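Local coordinates for catabolite activation-like protein (Xanthomonas campestris pv. campestris, PDB 3IWZ) that regulates virulence gene transcription as a homodimeric, CRP-like DNA-binding factor whose binding to DNA appears to be abolished by c-di-GMP, at the interface of chains A and B. Residues are numbered along the deposited sequence; one frame, centred on the assembly and turned at random. Chains: chain A/B, Catabolite activation-like protein.

Contact 1: the interface of chains A and B. Residues chain A 142-143, 146, 150; chain B 89, 93, 99.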
loop_
_atom_site.group_PDB
_atom_site.type_symbol
_atom_site.label_atom_id
_atom_site.label_comp_id
_atom_site.label_asym_id
_atom_site.label_seq_id
_atom_site.Cartn_x
_atom_site.Cartn_y
_atom_site.Cartn_z
ATOM N N SER A 142 0.435 6.915 3.666
ATOM C CA SER A 142 1.837 6.720 3.293
ATOM C C SER A 142 2.484 5.641 4.143
ATOM O O SER A 142 3.177 4.775 3.630
ATOM C CB SER A 142 2.632 8.018 3.449
ATOM O OG SER A 142 2.247 8.977 2.479
ATOM N N LYS A 143 2.264 5.700 5.452
ATOM C CA LYS A 143 2.828 4.678 6.322
ATOM C C LYS A 143 2.280 3.311 5.898
ATOM O O LYS A 143 3.027 2.342 5.748
ATOM C CB LYS A 143 2.457 4.929 7.787
ATOM C CG LYS A 143 3.233 6.035 8.487
ATOM C CD LYS A 143 2.774 6.138 9.942
ATOM C CE LYS A 143 3.323 7.378 10.628
ATOM N NZ LYS A 143 4.801 7.405 10.659
ATOM N N LEU A 146 3.709 2.014 2.719
ATOM C CA LEU A 146 5.075 1.517 2.924
ATOM C C LEU A 146 5.036 0.110 3.490
ATOM O O LEU A 146 5.543 -0.825 2.875
ATOM C CB LEU A 146 5.852 2.444 3.864
ATOM C CG LEU A 146 7.370 2.284 4.015
ATOM C CD1 LEU A 146 8.054 2.123 2.643
ATOM C CD2 LEU A 146 7.903 3.523 4.749
ATOM N N ARG A 150 6.117 -3.378 1.823
ATOM C CA ARG A 150 7.112 -4.287 2.393
ATOM C C ARG A 150 6.516 -5.663 2.656
ATOM O O ARG A 150 7.218 -6.663 2.547
ATOM C CB ARG A 150 7.715 -3.717 3.688
ATOM C CG ARG A 150 8.658 -2.552 3.444
ATOM C CD ARG A 150 9.087 -1.869 4.721
ATOM N NE ARG A 150 9.981 -0.749 4.442
ATOM C CZ ARG A 150 10.283 0.205 5.315
ATOM N NH1 ARG A 150 9.764 0.179 6.532
ATOM N NH2 ARG A 150 11.098 1.195 4.970
ATOM N N MET B 89 6.483 9.973 -0.899
ATOM C CA MET B 89 6.603 9.513 0.485
ATOM C C MET B 89 7.297 10.483 1.443
ATOM O O MET B 89 6.766 10.783 2.510
ATOM C CB MET B 89 7.299 8.151 0.547
ATOM C CG MET B 89 7.113 7.464 1.904
ATOM S SD MET B 89 7.915 5.853 2.049
ATOM C CE MET B 89 9.469 6.317 2.809
ATOM N N ILE B 93 6.465 11.270 5.289
ATOM C CA ILE B 93 7.241 10.552 6.276
ATOM C C ILE B 93 8.687 10.989 6.172
ATOM O O ILE B 93 9.472 10.393 5.423
ATOM C CB ILE B 93 7.194 9.028 6.045
ATOM C CG1 ILE B 93 5.749 8.546 5.977
ATOM C CG2 ILE B 93 7.920 8.317 7.167
ATOM C CD1 ILE B 93 5.644 7.079 5.618
ATOM N N GLU B 99 12.635 4.478 -0.707
ATOM C CA GLU B 99 12.419 3.096 -0.310
ATOM C C GLU B 99 12.100 2.221 -1.527
ATOM O O GLU B 99 12.036 0.999 -1.426
ATOM C CB GLU B 99 11.280 3.006 0.712
ATOM C CG GLU B 99 11.563 1.988 1.818
ATOM C CD GLU B 99 12.678 2.446 2.729
ATOM O OE1 GLU B 99 13.584 1.642 3.014
ATOM O OE2 GLU B 99 12.649 3.615 3.163
#

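Contact 2: the interface of chains A and B. Residues chain A 67-69, 74-75, 155; chain B 152-153, 156-157.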
loop_
_atom_site.group_PDB
_atom_site.type_symbol
_atom_site.label_atom_id
_atom_site.label_comp_id
_atom_site.label_asym_id
_atom_site.label_seq_id
_atom_site.Cartn_x
_atom_site.Cartn_y
_atom_site.Cartn_z
ATOM N N ALA A 67 -7.236 -8.347 5.048
ATOM C CA ALA A 67 -7.629 -8.671 3.681
ATOM C C ALA A 67 -8.190 -10.078 3.724
ATOM O O ALA A 67 -7.607 -10.989 4.329
ATOM C CB ALA A 67 -6.433 -8.597 2.727
ATOM N N GLU A 68 -9.327 -10.245 3.072
ATOM C CA GLU A 68 -10.038 -11.511 3.041
ATOM C C GLU A 68 -9.908 -12.185 1.686
ATOM O O GLU A 68 -9.792 -11.512 0.662
ATOM C CB GLU A 68 -11.512 -11.240 3.343
ATOM C CG GLU A 68 -12.372 -12.461 3.549
ATOM C CD GLU A 68 -13.828 -12.092 3.773
ATOM O OE1 GLU A 68 -14.476 -11.593 2.826
ATOM O OE2 GLU A 68 -14.320 -12.290 4.902
ATOM N N GLU A 69 -9.921 -13.515 1.686
ATOM C CA GLU A 69 -9.846 -14.282 0.445
ATOM C C GLU A 69 -11.109 -15.126 0.262
ATOM O O GLU A 69 -11.886 -15.311 1.200
ATOM C CB GLU A 69 -8.601 -15.177 0.426
ATOM C CG GLU A 69 -7.446 -14.625 -0.407
ATOM C CD GLU A 69 -7.863 -14.255 -1.827
ATOM O OE1 GLU A 69 -8.714 -14.965 -2.407
ATOM O OE2 GLU A 69 -7.330 -13.257 -2.366
ATOM N N GLU A 74 -7.422 -15.208 5.876
ATOM C CA GLU A 74 -7.096 -13.814 6.157
ATOM C C GLU A 74 -5.621 -13.404 6.135
ATOM O O GLU A 74 -4.740 -14.161 6.545
ATOM C CB GLU A 74 -7.663 -13.418 7.527
ATOM C CG GLU A 74 -9.087 -13.862 7.816
ATOM C CD GLU A 74 -9.588 -13.377 9.176
ATOM O OE1 GLU A 74 -8.791 -13.353 10.146
ATOM O OE2 GLU A 74 -10.784 -13.028 9.278
ATOM N N LEU A 75 -5.380 -12.182 5.671
ATOM C CA LEU A 75 -4.043 -11.591 5.637
ATOM C C LEU A 75 -4.103 -10.281 6.448
ATOM O O LEU A 75 -4.644 -9.273 5.989
ATOM C CB LEU A 75 -3.602 -11.288 4.193
ATOM C CG LEU A 75 -2.224 -10.608 4.119
ATOM C CD1 LEU A 75 -1.214 -11.492 4.829
ATOM C CD2 LEU A 75 -1.796 -10.374 2.677
ATOM N N LEU A 155 6.313 -11.386 1.042
ATOM C CA LEU A 155 5.466 -12.501 0.666
ATOM C C LEU A 155 5.935 -13.108 -0.663
ATOM O O LEU A 155 5.728 -14.289 -0.928
ATOM C CB LEU A 155 4.013 -12.036 0.551
ATOM C CG LEU A 155 3.294 -11.837 1.888
ATOM C CD1 LEU A 155 2.005 -11.073 1.660
ATOM C CD2 LEU A 155 3.019 -13.199 2.542
ATOM N N ALA B 152 -0.479 -8.189 -2.154
ATOM C CA ALA B 152 -0.012 -8.954 -1.013
ATOM C C ALA B 152 -0.948 -10.141 -0.798
ATOM O O ALA B 152 -0.508 -11.256 -0.533
ATOM C CB ALA B 152 0.016 -8.073 0.233
ATOM N N SER B 153 -2.246 -9.893 -0.910
ATOM C CA SER B 153 -3.226 -10.952 -0.722
ATOM C C SER B 153 -2.969 -12.066 -1.739
ATOM O O SER B 153 -2.978 -13.253 -1.397
ATOM C CB SER B 153 -4.634 -10.385 -0.885
ATOM O OG SER B 153 -5.621 -11.335 -0.547
ATOM N N ALA B 156 0.169 -14.116 -1.229
ATOM C CA ALA B 156 0.044 -14.977 -0.066
ATOM C C ALA B 156 -0.757 -16.249 -0.309
ATOM O O ALA B 156 -0.364 -17.308 0.154
ATOM C CB ALA B 156 -0.576 -14.205 1.091
ATOM N N PHE B 157 -1.858 -16.146 -1.050
ATOM C CA PHE B 157 -2.749 -17.290 -1.264
ATOM C C PHE B 157 -2.912 -17.883 -2.663
ATOM O O PHE B 157 -3.447 -18.986 -2.801
ATOM C CB PHE B 157 -4.141 -16.929 -0.728
ATOM C CG PHE B 157 -4.125 -16.394 0.676
ATOM C CD1 PHE B 157 -3.837 -17.231 1.752
ATOM C CD2 PHE B 157 -4.362 -15.044 0.921
ATOM C CE1 PHE B 157 -3.782 -16.730 3.053
ATOM C CE2 PHE B 157 -4.307 -14.536 2.216
ATOM C CZ PHE B 157 -4.016 -15.382 3.283
#

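Contact 1: the interface of chains A and B
A:Leu146 and B:Met89 make the close-packed middle of this contact. Their side chains cross at about a right angle. The thioether sulfur SD of B:Met89 lies against both methyls of the leucine, 3.6 Å from A:Leu146 CD2. The methionine turns at its last bond (chi3 95°), which brings its methyl CE up to CD2 as well. The other leucine branch faces B:Glu99, with A:Leu146 CD1 3.6 Å from the methylene CG of B:Glu99. The leucine CG is anti to its backbone N (chi1 -168°), which carries both branches toward chain B, CD2 to the methionine and CD1 to the acid. One leucine thus packs against both a thioether and the stem of an acid.

Beside it runs an ionic pair. A:Arg150 forms a salt bridge to B:Glu99, with A:Arg150 NH2 3.2 Å from B:Glu99 OE1. The guanidinium and carboxylate planes stand 89° apart. NH2 is modelled very close over the flat of the carboxylate, and this detail is doubtful. A:Leu146 CG lies 3.8 Å above the guanidinium plane of A:Arg150, over its centre, and backs the group from within chain A.

The other end is looser. B:Ile93 reaches the helix with its tip, CD1, at 3.8 Å from A:Ser142 CB. The same methyl, B:Ile93 CD1, lies 3.8 Å from the backbone carbon CA of A:Lys143.

Chain A supplies one face of the long helix 130-157, the dimerisation helix of CRP-family proteins. Chain B supplies the 3-10 helix 89-91 and the loop residues B:Ile93 and B:Glu99, from the region that forms the phosphate-binding cassette in this family.

Contact 2: the interface of chains A and B
The side chains of A:Glu69 and B:Phe157 lie alongside each other and point opposite ways. The methylene CG of A:Glu69 comes within 3.4 Å of ring atom CD2 of B:Phe157. It stands to one side of the ring plane, beyond the rim. The carboxylate is turned 50° from the ring. B:Ala156 CB lies on the opposite face, 3.8 Å above the plane of B:Phe157 and offset toward the rim.

The bend of A:Glu69 at chi2 (-52°) carries its carboxylate past the ring to B:Ser153. There the hydroxyl OG of B:Ser153 donates a hydrogen bond of 3.2 Å to A:Glu69 OE2. The acceptor uses the anti lone pair, away from the other oxygen. With OG anti to its own backbone N (chi1 -173°), the serine hydroxyl points across to the acid.

Further along the rim, CE2 and CZ meet strand 74-80. B:Phe157 CE2 touches A:Leu75 CB at 3.9 Å. B:Phe157 CZ lies 3.6 Å from the backbone oxygen O of A:Glu74. A:Leu75 then lays its CD2 branch on the helix of chain B, 3.7 Å from B:Ser153 CA. A:Leu155 comes from the partner helix and sets CD2 4.0 Å from B:Ala156 CB. Its other methyl, CD1, packs on B:Ala152.

The site joins the hairpin of strands 63-68 and 74-80 in one subunit to the C-terminal end of helix 130-157 in the other. It supports the homodimer. It may also help set the position of the DNA-binding domain that follows this helix.

The centres of contact 1 and contact 2, taken over their C-alpha atoms, are about 20 Å apart. Helix 130-157 serves both. Contact 1 uses the middle of the chain A copy, and contact 2 uses the end of the chain B copy, together with A:Leu155. Each contact also has a twin with the chains exchanged, so each long helix is gripped at two levels by the nucleotide-binding domain of the other subunit. This arrangement could let a change in the effector-binding domain reach the helix ends and the DNA-binding domains beyond them. The structure alone does not show that movement.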